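Local coordinates for flagellar protein FlgA (Thermotoga maritima, PDB 3FRN) that probably acts as a periplasmic chaperone in assembly of the P-ring of the flagellar basal body, at residues T4-K8 with L20-E26; S30-M35 with L49-F54; L34-L38 with K98-P104. All coordinates share one frame; numbering follows the deposited sequence.

Contact 1. Residues T4-K8 with L20-E26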
# COMPACT_ATOMS: atom_id res chain seq x y z
N THR A 4 -30.77 -9.65 -15.62
CA THR A 4 -29.92 -8.75 -14.87
C THR A 4 -30.17 -8.98 -13.39
O THR A 4 -31.22 -8.61 -12.86
CB THR A 4 -30.18 -7.27 -15.23
OG1 THR A 4 -29.98 -7.08 -16.63
CG2 THR A 4 -29.23 -6.36 -14.46
N LEU A 5 -29.21 -9.61 -12.73
CA LEU A 5 -29.34 -9.94 -11.32
C LEU A 5 -28.64 -8.90 -10.47
O LEU A 5 -27.48 -8.58 -10.70
CB LEU A 5 -28.77 -11.34 -11.05
CG LEU A 5 -29.24 -12.47 -11.96
CD1 LEU A 5 -28.29 -13.66 -11.90
CD2 LEU A 5 -30.66 -12.91 -11.65
N THR A 6 -29.37 -8.36 -9.50
CA THR A 6 -28.81 -7.41 -8.55
C THR A 6 -27.99 -8.14 -7.49
O THR A 6 -28.44 -9.14 -6.92
CB THR A 6 -29.90 -6.56 -7.89
OG1 THR A 6 -30.78 -6.04 -8.90
CG2 THR A 6 -29.28 -5.41 -7.13
N LEU A 7 -26.79 -7.64 -7.25
CA LEU A 7 -25.87 -8.24 -6.30
C LEU A 7 -26.07 -7.70 -4.89
O LEU A 7 -26.34 -6.51 -4.71
CB LEU A 7 -24.42 -7.98 -6.74
CG LEU A 7 -23.94 -8.68 -8.02
CD1 LEU A 7 -22.66 -8.04 -8.51
CD2 LEU A 7 -23.74 -10.17 -7.79
N LYS A 8 -25.96 -8.59 -3.90
CA LYS A 8 -25.94 -8.18 -2.50
C LYS A 8 -24.64 -7.43 -2.22
O LYS A 8 -23.63 -7.64 -2.90
CB LYS A 8 -26.03 -9.40 -1.58
CG LYS A 8 -27.39 -10.10 -1.57
CD LYS A 8 -27.42 -11.18 -0.49
CE LYS A 8 -28.76 -11.90 -0.44
NZ LYS A 8 -28.82 -13.04 -1.40
N LEU A 20 -24.56 -18.80 -6.64
CA LEU A 20 -25.05 -17.51 -7.13
C LEU A 20 -26.26 -16.96 -6.36
O LEU A 20 -26.30 -15.78 -6.04
CB LEU A 20 -25.38 -17.61 -8.62
CG LEU A 20 -25.84 -16.36 -9.36
CD1 LEU A 20 -24.75 -15.29 -9.38
CD2 LEU A 20 -26.25 -16.73 -10.77
N ASP A 21 -27.23 -17.83 -6.04
CA ASP A 21 -28.42 -17.45 -5.27
C ASP A 21 -28.10 -16.76 -3.95
O ASP A 21 -28.87 -15.91 -3.49
CB ASP A 21 -29.30 -18.68 -4.99
CG ASP A 21 -30.64 -18.31 -4.37
OD1 ASP A 21 -30.96 -18.86 -3.29
OD2 ASP A 21 -31.37 -17.47 -4.94
N ASP A 22 -26.97 -17.14 -3.35
CA ASP A 22 -26.51 -16.57 -2.08
C ASP A 22 -26.12 -15.10 -2.18
O ASP A 22 -26.29 -14.34 -1.22
CB ASP A 22 -25.33 -17.37 -1.51
CG ASP A 22 -25.69 -18.83 -1.23
OD1 ASP A 22 -26.83 -19.09 -0.81
OD2 ASP A 22 -24.82 -19.71 -1.43
N ILE A 23 -25.61 -14.69 -3.34
CA ILE A 23 -25.16 -13.31 -3.54
C ILE A 23 -26.06 -12.46 -4.44
O ILE A 23 -25.63 -11.40 -4.91
CB ILE A 23 -23.71 -13.23 -4.06
CG1 ILE A 23 -23.60 -13.88 -5.44
CG2 ILE A 23 -22.75 -13.87 -3.07
CD1 ILE A 23 -22.19 -14.03 -5.91
N THR A 24 -27.28 -12.91 -4.69
CA THR A 24 -28.24 -12.12 -5.46
C THR A 24 -29.48 -11.80 -4.63
O THR A 24 -29.84 -12.55 -3.72
CB THR A 24 -28.67 -12.81 -6.79
OG1 THR A 24 -29.12 -14.15 -6.52
CG2 THR A 24 -27.52 -12.85 -7.77
N ILE A 25 -30.12 -10.68 -4.94
CA ILE A 25 -31.33 -10.26 -4.24
C ILE A 25 -32.54 -11.11 -4.66
O ILE A 25 -33.35 -11.49 -3.82
CB ILE A 25 -31.59 -8.73 -4.43
CG1 ILE A 25 -30.45 -7.93 -3.80
CG2 ILE A 25 -32.93 -8.32 -3.82
CD1 ILE A 25 -30.63 -6.43 -3.85
N GLU A 26 -32.65 -11.41 -5.95
CA GLU A 26 -33.72 -12.28 -6.45
C GLU A 26 -33.37 -13.76 -6.34
O GLU A 26 -32.19 -14.14 -6.32
CB GLU A 26 -34.10 -11.92 -7.89
CG GLU A 26 -32.93 -11.73 -8.84
CD GLU A 26 -32.58 -10.27 -9.07
OE1 GLU A 26 -31.63 -9.78 -8.43
OE2 GLU A 26 -33.27 -9.62 -9.87
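Leu7 and Thr24 form a single beta bridge, and the bonds around it show how a short strand can be held by a loop that offers mostly carbonyls. Ile25 N donates to Thr6 O at 3.0 Å, and Lys8 N to Ile23 O at the same length. Between them the CA-H groups of Leu7 and Thr24 point at Ile23 O and Thr6 O, filling in the bridge.

At one end the carboxylate of Glu26 takes over the part of a backbone acceptor. Thr6 N reaches Glu26 OE1 at 2.9 Å from above the carboxylate plane, with an N-H...O angle of 144°. Glu26 can fold back this way because CG lies between its backbone N and carbonyl carbon (chi1 47°) and the chain bends again at chi2; CG then rests against Leu5 CD2. Leu5 CD1 meets Leu20 CD2 at 3.9 Å, the two side chains crossing at about a right angle. At the other end the Lys8 chain runs extended over the loop and bends once, at chi4. In the conformer given here, one of two, NZ bonds to two carbonyls, Thr24 O at 2.6 Å and Asp22 O at 2.9 Å, both met from above their planes.

In the next shell, Thr24 OG1 donates to Glu26 O nearly along the C=O axis, which probably helps to hold the backbone that carries the glutamate. The carboxylate of Asp21 is engaged by Lys27 and Val28 N, and that of Asp22 by Phe19 N.

Within the N-terminal domain, strand 4-6 also pairs in parallel with strand 58-60, while Leu7 and Leu20 pack on Leu50 of helix 47-53.

Contact 2. Residues S30-M35 with L49-F54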
# COMPACT_ATOMS: atom_id res chain seq x y z
N SER A 30 -29.54 -22.51 -9.03
CA SER A 30 -28.26 -22.87 -9.64
C SER A 30 -27.49 -23.83 -8.75
O SER A 30 -27.48 -23.69 -7.52
CB SER A 30 -27.40 -21.65 -9.94
OG SER A 30 -26.24 -22.04 -10.65
N GLU A 31 -26.82 -24.78 -9.38
CA GLU A 31 -26.17 -25.87 -8.68
C GLU A 31 -24.65 -25.86 -8.89
O GLU A 31 -23.95 -26.74 -8.41
CB GLU A 31 -26.77 -27.21 -9.13
CG GLU A 31 -26.76 -28.30 -8.06
CD GLU A 31 -27.60 -27.94 -6.84
OE1 GLU A 31 -27.01 -27.75 -5.76
OE2 GLU A 31 -28.84 -27.84 -6.98
N LYS A 32 -24.15 -24.85 -9.61
CA LYS A 32 -22.72 -24.79 -9.87
C LYS A 32 -21.95 -24.10 -8.75
O LYS A 32 -22.39 -23.09 -8.19
CB LYS A 32 -22.42 -24.18 -11.25
CG LYS A 32 -21.97 -22.73 -11.26
CD LYS A 32 -20.87 -22.52 -12.29
CE LYS A 32 -21.33 -22.90 -13.69
NZ LYS A 32 -20.19 -22.96 -14.65
N ASN A 33 -20.79 -24.68 -8.43
CA ASN A 33 -19.91 -24.19 -7.37
C ASN A 33 -19.21 -22.90 -7.80
O ASN A 33 -18.50 -22.87 -8.80
CB ASN A 33 -18.91 -25.29 -6.99
CG ASN A 33 -17.70 -24.77 -6.18
OD1 ASN A 33 -16.56 -25.14 -6.47
ND2 ASN A 33 -17.96 -23.94 -5.18
N LEU A 34 -19.45 -21.84 -7.04
CA LEU A 34 -18.85 -20.54 -7.34
C LEU A 34 -17.56 -20.37 -6.55
O LEU A 34 -16.52 -20.05 -7.13
CB LEU A 34 -19.84 -19.42 -7.00
CG LEU A 34 -19.57 -17.97 -7.43
CD1 LEU A 34 -19.51 -17.84 -8.93
CD2 LEU A 34 -20.67 -17.08 -6.88
N MET A 35 -17.63 -20.58 -5.24
CA MET A 35 -16.47 -20.48 -4.35
C MET A 35 -16.53 -21.59 -3.31
O MET A 35 -17.61 -22.07 -2.97
CB MET A 35 -16.44 -19.13 -3.63
CG MET A 35 -16.36 -17.88 -4.51
SD MET A 35 -14.74 -17.08 -4.61
CE MET A 35 -15.25 -15.40 -4.34
N LEU A 49 -15.04 -12.77 -12.02
CA LEU A 49 -15.45 -14.12 -11.64
C LEU A 49 -16.81 -14.44 -12.24
O LEU A 49 -17.01 -15.53 -12.80
CB LEU A 49 -15.50 -14.27 -10.11
CG LEU A 49 -15.66 -15.70 -9.61
CD1 LEU A 49 -14.45 -16.55 -10.00
CD2 LEU A 49 -15.88 -15.75 -8.12
N LEU A 50 -17.73 -13.49 -12.16
CA LEU A 50 -19.08 -13.69 -12.65
C LEU A 50 -19.14 -13.78 -14.17
O LEU A 50 -19.96 -14.52 -14.70
CB LEU A 50 -20.04 -12.62 -12.11
CG LEU A 50 -20.31 -12.69 -10.60
CD1 LEU A 50 -20.96 -11.41 -10.07
CD2 LEU A 50 -21.16 -13.92 -10.24
N ARG A 51 -18.26 -13.05 -14.85
CA ARG A 51 -18.18 -13.10 -16.32
C ARG A 51 -17.67 -14.47 -16.77
O ARG A 51 -18.05 -14.97 -17.83
CB ARG A 51 -17.28 -11.97 -16.87
CG ARG A 51 -17.17 -11.92 -18.41
CD ARG A 51 -16.04 -10.96 -18.85
NE ARG A 51 -15.79 -11.01 -20.32
CZ ARG A 51 -14.75 -10.42 -20.93
NH1 ARG A 51 -13.85 -9.72 -20.21
NH2 ARG A 51 -14.59 -10.51 -22.27
N THR A 52 -16.82 -15.09 -15.95
CA THR A 52 -16.27 -16.41 -16.22
C THR A 52 -17.29 -17.53 -15.96
O THR A 52 -17.49 -18.40 -16.81
CB THR A 52 -15.01 -16.69 -15.38
OG1 THR A 52 -14.17 -15.54 -15.37
CG2 THR A 52 -14.24 -17.88 -15.95
N LYS A 53 -17.91 -17.49 -14.78
CA LYS A 53 -18.85 -18.52 -14.36
C LYS A 53 -20.18 -18.41 -15.11
O LYS A 53 -20.66 -19.39 -15.68
CB LYS A 53 -19.09 -18.45 -12.85
CG LYS A 53 -17.85 -18.67 -12.00
CD LYS A 53 -17.47 -20.13 -11.89
CE LYS A 53 -16.54 -20.35 -10.70
NZ LYS A 53 -16.03 -21.74 -10.67
N PHE A 54 -20.76 -17.21 -15.11
CA PHE A 54 -22.02 -16.98 -15.82
C PHE A 54 -21.89 -15.85 -16.85
O PHE A 54 -22.30 -14.72 -16.58
CB PHE A 54 -23.14 -16.65 -14.83
CG PHE A 54 -23.05 -17.41 -13.53
CD1 PHE A 54 -23.52 -18.71 -13.45
CD2 PHE A 54 -22.50 -16.82 -12.40
CE1 PHE A 54 -23.45 -19.43 -12.27
CE2 PHE A 54 -22.41 -17.53 -11.20
CZ PHE A 54 -22.89 -18.83 -11.14
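The C-terminal end of helix 47-53 packs here on the irregular loop that leads into strand 35-37, with Leu34 packed against the last turn of the helix. Leu34 makes its side-chain contacts through one methyl, CD1: it lies 3.6 Å from Lys53 CG and 3.7 Å from Phe54 CE2, with Leu49 and Leu50 farther off. With CG anti to the backbone N, chi1 -170° brings CD1 up against Lys53 and Phe54, and the leucine crosses Phe54 at about a right angle.

Phe54, the first residue past the helix, has its ring steadied by its own neighbours, Lys53 CB over one face and Leu50 CD2 in plane at the edge. Lys32 runs past the ring in the opposite direction, its CG 3.8 Å from Phe54 CE1.

Lys53 combines two roles. Its CB and CG pack on Leu34 CD1, while NZ makes a weak hydrogen bond of 3.3 Å to Asn33 O. Farther back along the helix, Leu49 CD2 touches Met35 CE at 3.8 Å.

Around the contact, Leu34 and Met35 bond through their backbones to Leu18 of strand 16-18, Met35 lies on Tyr43 and Val45 of strand 42-45, and Phe54 packs against Phe59 of strand 58-60.

Contact 3. Residues L34-L38 with K98-P104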
# COMPACT_ATOMS: atom_id res chain seq x y z
N LEU A 34 -19.45 -21.84 -7.04
CA LEU A 34 -18.85 -20.54 -7.34
C LEU A 34 -17.56 -20.37 -6.55
O LEU A 34 -16.52 -20.05 -7.13
CB LEU A 34 -19.84 -19.42 -7.00
CG LEU A 34 -19.57 -17.97 -7.43
CD1 LEU A 34 -19.51 -17.84 -8.93
CD2 LEU A 34 -20.67 -17.08 -6.88
N MET A 35 -17.63 -20.58 -5.24
CA MET A 35 -16.47 -20.48 -4.35
C MET A 35 -16.53 -21.59 -3.31
O MET A 35 -17.61 -22.07 -2.97
CB MET A 35 -16.44 -19.13 -3.63
CG MET A 35 -16.36 -17.88 -4.51
SD MET A 35 -14.74 -17.08 -4.61
CE MET A 35 -15.25 -15.40 -4.34
N ILE A 36 -15.35 -21.99 -2.82
CA ILE A 36 -15.23 -22.89 -1.67
C ILE A 36 -15.05 -22.01 -0.44
O ILE A 36 -14.04 -21.35 -0.30
CB ILE A 36 -13.99 -23.83 -1.80
CG1 ILE A 36 -14.03 -24.61 -3.12
CG2 ILE A 36 -13.89 -24.79 -0.61
CD1 ILE A 36 -15.29 -25.44 -3.31
N LEU A 37 -16.04 -22.01 0.45
CA LEU A 37 -16.03 -21.11 1.59
C LEU A 37 -15.37 -21.75 2.82
O LEU A 37 -15.85 -22.75 3.33
CB LEU A 37 -17.48 -20.73 1.91
CG LEU A 37 -18.14 -19.45 1.38
CD1 LEU A 37 -17.66 -19.00 0.03
CD2 LEU A 37 -19.65 -19.66 1.39
N LEU A 38 -14.24 -21.19 3.27
CA LEU A 38 -13.49 -21.79 4.39
C LEU A 38 -13.57 -20.92 5.63
O LEU A 38 -13.67 -19.69 5.53
CB LEU A 38 -12.02 -22.04 3.98
CG LEU A 38 -11.72 -23.05 2.87
CD1 LEU A 38 -10.26 -22.99 2.47
CD2 LEU A 38 -12.07 -24.49 3.28
N LYS A 98 -10.80 -16.07 -6.06
CA LYS A 98 -11.01 -17.28 -6.84
C LYS A 98 -10.63 -18.44 -5.92
O LYS A 98 -9.69 -18.32 -5.14
CB LYS A 98 -10.10 -17.26 -8.07
CG LYS A 98 -10.80 -17.49 -9.41
CD LYS A 98 -9.83 -17.49 -10.60
CE LYS A 98 -9.35 -16.09 -11.02
NZ LYS A 98 -8.19 -15.56 -10.22
N THR A 99 -11.38 -19.53 -5.96
CA THR A 99 -10.93 -20.80 -5.36
C THR A 99 -10.95 -21.94 -6.37
O THR A 99 -11.78 -21.96 -7.27
CB THR A 99 -11.81 -21.21 -4.19
OG1 THR A 99 -13.12 -21.51 -4.66
CG2 THR A 99 -11.89 -20.10 -3.17
N PHE A 100 -10.04 -22.90 -6.20
CA PHE A 100 -10.05 -24.15 -6.96
C PHE A 100 -9.93 -25.33 -6.01
O PHE A 100 -9.32 -25.23 -4.95
CB PHE A 100 -8.88 -24.19 -7.95
CG PHE A 100 -8.67 -22.90 -8.68
CD1 PHE A 100 -7.72 -21.98 -8.23
CD2 PHE A 100 -9.42 -22.60 -9.81
CE1 PHE A 100 -7.52 -20.79 -8.91
CE2 PHE A 100 -9.23 -21.40 -10.49
CZ PHE A 100 -8.27 -20.50 -10.04
N GLY A 101 -10.53 -26.46 -6.40
CA GLY A 101 -10.49 -27.68 -5.60
C GLY A 101 -11.85 -28.19 -5.17
O GLY A 101 -12.86 -27.95 -5.83
N THR A 102 -11.87 -28.90 -4.04
CA THR A 102 -13.12 -29.36 -3.44
C THR A 102 -13.24 -28.87 -2.00
O THR A 102 -12.24 -28.53 -1.37
CB THR A 102 -13.26 -30.91 -3.49
OG1 THR A 102 -11.96 -31.52 -3.51
CG2 THR A 102 -14.01 -31.32 -4.75
N LEU A 103 -14.47 -28.81 -1.50
CA LEU A 103 -14.67 -28.52 -0.08
C LEU A 103 -14.12 -29.71 0.72
O LEU A 103 -14.52 -30.85 0.49
CB LEU A 103 -16.15 -28.29 0.22
CG LEU A 103 -16.56 -28.14 1.69
CD1 LEU A 103 -16.11 -26.79 2.26
CD2 LEU A 103 -18.06 -28.32 1.85
N PRO A 104 -13.17 -29.44 1.63
CA PRO A 104 -12.65 -30.49 2.50
C PRO A 104 -13.63 -30.91 3.59
O PRO A 104 -14.55 -30.17 3.92
CB PRO A 104 -11.40 -29.84 3.10
CG PRO A 104 -11.64 -28.39 3.04
CD PRO A 104 -12.50 -28.14 1.84
O HOH W 1 -13.84 -19.88 -7.58
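Ile36 and Thr99 join two strands that run almost perpendicular, their axes at 85° and 6.1 Å apart at closest approach, so a side chain and a water stand in for the backbone pairing of a continuous sheet. The direct polar link is a hydrogen bond from Ile36 N to Thr99 OG1, 2.9 Å long with an N-H...O angle of 157°. The hydroxyl sits between its own backbone N and carbonyl carbon (chi1 66°), which turns it to the passing strand. Ile36 CG1 comes up beside the same oxygen in a van der Waals approach. A second link runs through water 1, which donates to Leu34 O at 2.7 Å and accepts from Thr99 N at 3.0 Å. Thr99 thus serves the crossing with both its main chain and its side chain. Putting a valine in place of Thr99 would probably leave the Ile36 amide without this acceptor at the crossing, since a methyl group cannot accept the hydrogen bond.

Apolar contacts make up the rest. In the conformer given, one of two, the CG2 branch of Ile36 reaches the turn beyond the strand, resting 3.8 Å from Leu103 CA and 4.1 Å from Leu103 CD1. Farther along both segments, Leu38 CD2 sits at 3.9 Å from both CG and CD of Pro104.

Each strand also has a regular backbone partner. Strand 35-37 pairs antiparallel with strand 16-18, and Tyr43 OH of strand 42-45 is hydrogen-bonded to Ile36 O and Leu38 N. Strand 93-101 is antiparallel to strand 132-148, where Leu135 touches both Thr99 and Leu38. The contact therefore seats the N-terminal domain against the sheet of the HotDog-like domain.

From the N terminus, contact 1 closes first, bringing the loop 20-26 back on strand 4-6 across the residues that include strands 10-13 and 16-18. Contact 2 follows in series, joining 30-35 to the end of helix 47-53. Contact 3 starts from overlapping residues, sharing Leu34 and Met35 with contact 2, but spans a far longer loop to 98-104. Contacts 1 and 2 share one core: Ile23 CD1 meets Leu34 CD2 at 3.6 Å, and Leu20 CD1 meets Phe54 CE2 at 3.7 Å. Leu49 touches Lys98, linking contacts 2 and 3. The first two thus consolidate the N-terminal domain, and the third ties it to the HotDog-like domain.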